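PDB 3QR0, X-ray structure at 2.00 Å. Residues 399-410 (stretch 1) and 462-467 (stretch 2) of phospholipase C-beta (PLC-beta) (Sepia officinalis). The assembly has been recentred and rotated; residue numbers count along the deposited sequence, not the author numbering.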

# COMPACT_ATOMS: atom_id res chain seq x y z
N ALA A 399 10.82 -19.65 0.69
CA ALA A 399 10.19 -18.43 1.20
C ALA A 399 9.14 -17.90 0.22
O ALA A 399 8.01 -17.57 0.61
N ILE A 400 9.52 -17.83 -1.05
CA ILE A 400 8.59 -17.41 -2.11
C ILE A 400 7.38 -18.34 -2.17
O ILE A 400 6.23 -17.88 -2.25
N ALA A 401 7.63 -19.65 -2.10
CA ALA A 401 6.56 -20.64 -2.17
C ALA A 401 5.56 -20.47 -1.01
O ALA A 401 4.36 -20.65 -1.20
N GLU A 402 6.06 -20.11 0.17
CA GLU A 402 5.20 -19.85 1.32
C GLU A 402 4.27 -18.64 1.14
O GLU A 402 3.07 -18.72 1.41
N SER A 403 4.83 -17.53 0.68
CA SER A 403 4.15 -16.23 0.77
C SER A 403 3.51 -15.75 -0.54
O SER A 403 2.72 -14.82 -0.53
N ALA A 404 3.85 -16.41 -1.65
CA ALA A 404 3.49 -15.94 -2.99
C ALA A 404 2.02 -15.56 -3.16
O ALA A 404 1.71 -14.55 -3.79
N PHE A 405 1.12 -16.37 -2.61
CA PHE A 405 -0.31 -16.18 -2.83
C PHE A 405 -1.13 -15.99 -1.56
O PHE A 405 -2.33 -16.26 -1.56
N LYS A 406 -0.50 -15.51 -0.49
CA LYS A 406 -1.21 -15.23 0.76
C LYS A 406 -2.13 -14.02 0.67
O LYS A 406 -3.18 -14.01 1.31
N VAL A 407 -1.74 -13.00 -0.09
CA VAL A 407 -2.55 -11.78 -0.21
C VAL A 407 -3.15 -11.56 -1.59
O VAL A 407 -4.12 -10.82 -1.72
N SER A 408 -2.58 -12.20 -2.61
CA SER A 408 -3.09 -12.13 -3.97
C SER A 408 -3.07 -13.50 -4.62
O SER A 408 -2.10 -14.24 -4.47
N ASP A 409 -4.12 -13.82 -5.38
CA ASP A 409 -4.18 -15.06 -6.15
C ASP A 409 -3.52 -14.93 -7.52
O ASP A 409 -3.41 -15.92 -8.25
N TYR A 410 -3.10 -13.72 -7.89
CA TYR A 410 -2.68 -13.45 -9.27
C TYR A 410 -1.18 -13.71 -9.50
O TYR A 410 -0.41 -13.71 -8.55
N LEU A 462 -3.76 -17.47 -15.20
CA LEU A 462 -2.54 -17.86 -14.52
C LEU A 462 -2.58 -17.62 -13.01
O LEU A 462 -1.53 -17.48 -12.38
N ARG A 463 -3.77 -17.60 -12.42
CA ARG A 463 -3.89 -17.47 -10.97
C ARG A 463 -3.14 -18.60 -10.28
O ARG A 463 -3.16 -19.74 -10.74
N LYS A 464 -2.46 -18.26 -9.19
CA LYS A 464 -1.69 -19.21 -8.39
C LYS A 464 -0.56 -19.87 -9.20
O LYS A 464 -0.21 -21.02 -8.94
N LYS A 465 0.00 -19.13 -10.15
CA LYS A 465 1.14 -19.62 -10.93
C LYS A 465 2.35 -18.70 -10.80
O LYS A 465 2.20 -17.47 -10.72
N ILE A 466 3.53 -19.31 -10.76
CA ILE A 466 4.80 -18.61 -10.71
C ILE A 466 5.48 -18.79 -12.06
O ILE A 466 5.66 -19.92 -12.53
N LEU A 467 5.81 -17.67 -12.70
CA LEU A 467 6.48 -17.69 -14.00
C LEU A 467 7.94 -17.34 -13.83
O LEU A 467 8.30 -16.49 -13.01

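Aromatic rings often pack against a turn by lying flat on its backbone, and these two stretches of phospholipase C-beta give a compact example. One backbone hydrogen bond joins them: Lys 464 N donates to Asp 409 O over 2.7 Å, bringing the type II turn from Leu 462 to Lys 465 close to the loop that follows the helix. The side chains pack around that link.

Phe 405 is the centrepiece. Its CA-to-CB bond points toward the second stretch, and with chi1 at m and chi2 at -69° the ring lies against the turn. Lys 464 CA sits 3.6 Å from the ring centroid and only 13° off the normal, a CH-pi contact over the face. Phe 405 CZ lies 3.4 Å from Lys 464 C and 3.9 Å from Ile 466 CG1. The CA-to-CB bond of Lys 464 points sideways, and its chi2 of -100° falls between wells; the bent chain runs back past the phenylalanine, with Lys 464 CD 4.0 Å from Phe 405 CB. Asp 409, in rotamer m, places OD1 4.1 Å from Lys 464 CD.

Tyr 410 offers a variation, with a side chain instead of backbone over its ring. Its CA-to-CB bond points away, yet chi1 m and chi2 near -86° bring the end of the side chain nearer, and Arg 463 CG rests over one ring face, 4.0 Å from the Tyr 410 centroid. Arg 463 begins m, t, and its NE hydrogen-bonds to a residue just outside the stretches. Tyr 410 N donates a hydrogen bond to Ser 408 OG at 3.1 Å, the serine being in rotamer t.

Ile 466 closes the apolar end. The CA-to-CB bond points sideways, but with chi1 m and chi2 t the end comes nearer, and Ile 466 CD1 lies 4.5 Å from both Ile 400 CG2 and Ala 404 CB.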

# COMPACT_ATOMS: atom_id res chain seq x y z
CB ALA A 399 11.24 -17.35 1.46
CB ILE A 400 9.30 -17.34 -3.49
CG1 ILE A 400 10.32 -16.20 -3.51
CG2 ILE A 400 8.27 -17.13 -4.60
CD1 ILE A 400 11.27 -16.22 -4.69
CB ALA A 401 7.14 -22.06 -2.18
CB GLU A 402 6.05 -19.65 2.59
CG GLU A 402 5.23 -19.39 3.85
CD GLU A 402 6.06 -18.93 5.04
OE1 GLU A 402 7.31 -19.09 5.03
OE2 GLU A 402 5.44 -18.41 5.99
CB SER A 403 5.13 -15.18 1.28
OG SER A 403 5.68 -15.58 2.53
CB ALA A 404 3.87 -16.98 -4.04
CB PHE A 405 -0.84 -17.33 -3.70
CG PHE A 405 -0.06 -17.51 -4.97
CD1 PHE A 405 -0.12 -16.55 -5.98
CD2 PHE A 405 0.79 -18.59 -5.14
CE1 PHE A 405 0.62 -16.69 -7.14
CE2 PHE A 405 1.53 -18.74 -6.30
CZ PHE A 405 1.44 -17.79 -7.31
CB LYS A 406 -0.23 -15.06 1.95
CG LYS A 406 0.30 -16.37 2.48
CD LYS A 406 1.05 -16.21 3.82
CE LYS A 406 0.12 -16.40 5.03
NZ LYS A 406 0.87 -16.47 6.32
CB VAL A 407 -1.77 -10.50 0.21
CG1 VAL A 407 -1.06 -10.72 1.54
CG2 VAL A 407 -0.81 -10.06 -0.89
CB SER A 408 -2.24 -11.16 -4.80
OG SER A 408 -2.59 -11.20 -6.17
CB ASP A 409 -5.64 -15.48 -6.36
CG ASP A 409 -6.28 -16.05 -5.11
OD1 ASP A 409 -5.56 -16.53 -4.22
OD2 ASP A 409 -7.53 -16.03 -5.04
CB TYR A 410 -3.19 -12.06 -9.69
CG TYR A 410 -4.69 -12.13 -9.90
CD1 TYR A 410 -5.22 -12.54 -11.12
CD2 TYR A 410 -5.58 -11.91 -8.84
CE1 TYR A 410 -6.58 -12.67 -11.30
CE2 TYR A 410 -6.96 -12.04 -9.02
CZ TYR A 410 -7.45 -12.42 -10.26
OH TYR A 410 -8.81 -12.57 -10.48
CB LEU A 462 -1.36 -17.11 -15.15
CG LEU A 462 -1.08 -17.43 -16.62
CD1 LEU A 462 0.11 -16.64 -17.12
CD2 LEU A 462 -0.85 -18.92 -16.82
CB ARG A 463 -5.36 -17.50 -10.54
CG ARG A 463 -6.11 -16.21 -10.79
CD ARG A 463 -7.58 -16.40 -10.46
NE ARG A 463 -8.17 -17.40 -11.34
CZ ARG A 463 -9.27 -18.10 -11.08
NH1 ARG A 463 -9.94 -17.93 -9.95
NH2 ARG A 463 -9.70 -19.00 -11.96
CB LYS A 464 -2.61 -20.29 -7.79
CG LYS A 464 -3.73 -19.72 -6.91
CD LYS A 464 -3.41 -19.82 -5.44
CE LYS A 464 -3.59 -21.24 -4.92
NZ LYS A 464 -2.73 -21.50 -3.73
CB LYS A 465 0.77 -19.79 -12.41
CG LYS A 465 -0.35 -20.80 -12.67
CD LYS A 465 0.07 -22.22 -12.36
CE LYS A 465 -1.07 -23.20 -12.52
NZ LYS A 465 -0.69 -24.51 -11.93
CB ILE A 466 5.71 -19.19 -9.59
CG1 ILE A 466 5.11 -18.87 -8.22
CG2 ILE A 466 7.14 -18.63 -9.70
CD1 ILE A 466 5.63 -19.76 -7.10
CB LEU A 467 5.82 -16.71 -14.97
CG LEU A 467 4.47 -17.17 -15.53
CD1 LEU A 467 3.37 -16.85 -14.54
CD2 LEU A 467 4.19 -16.53 -16.89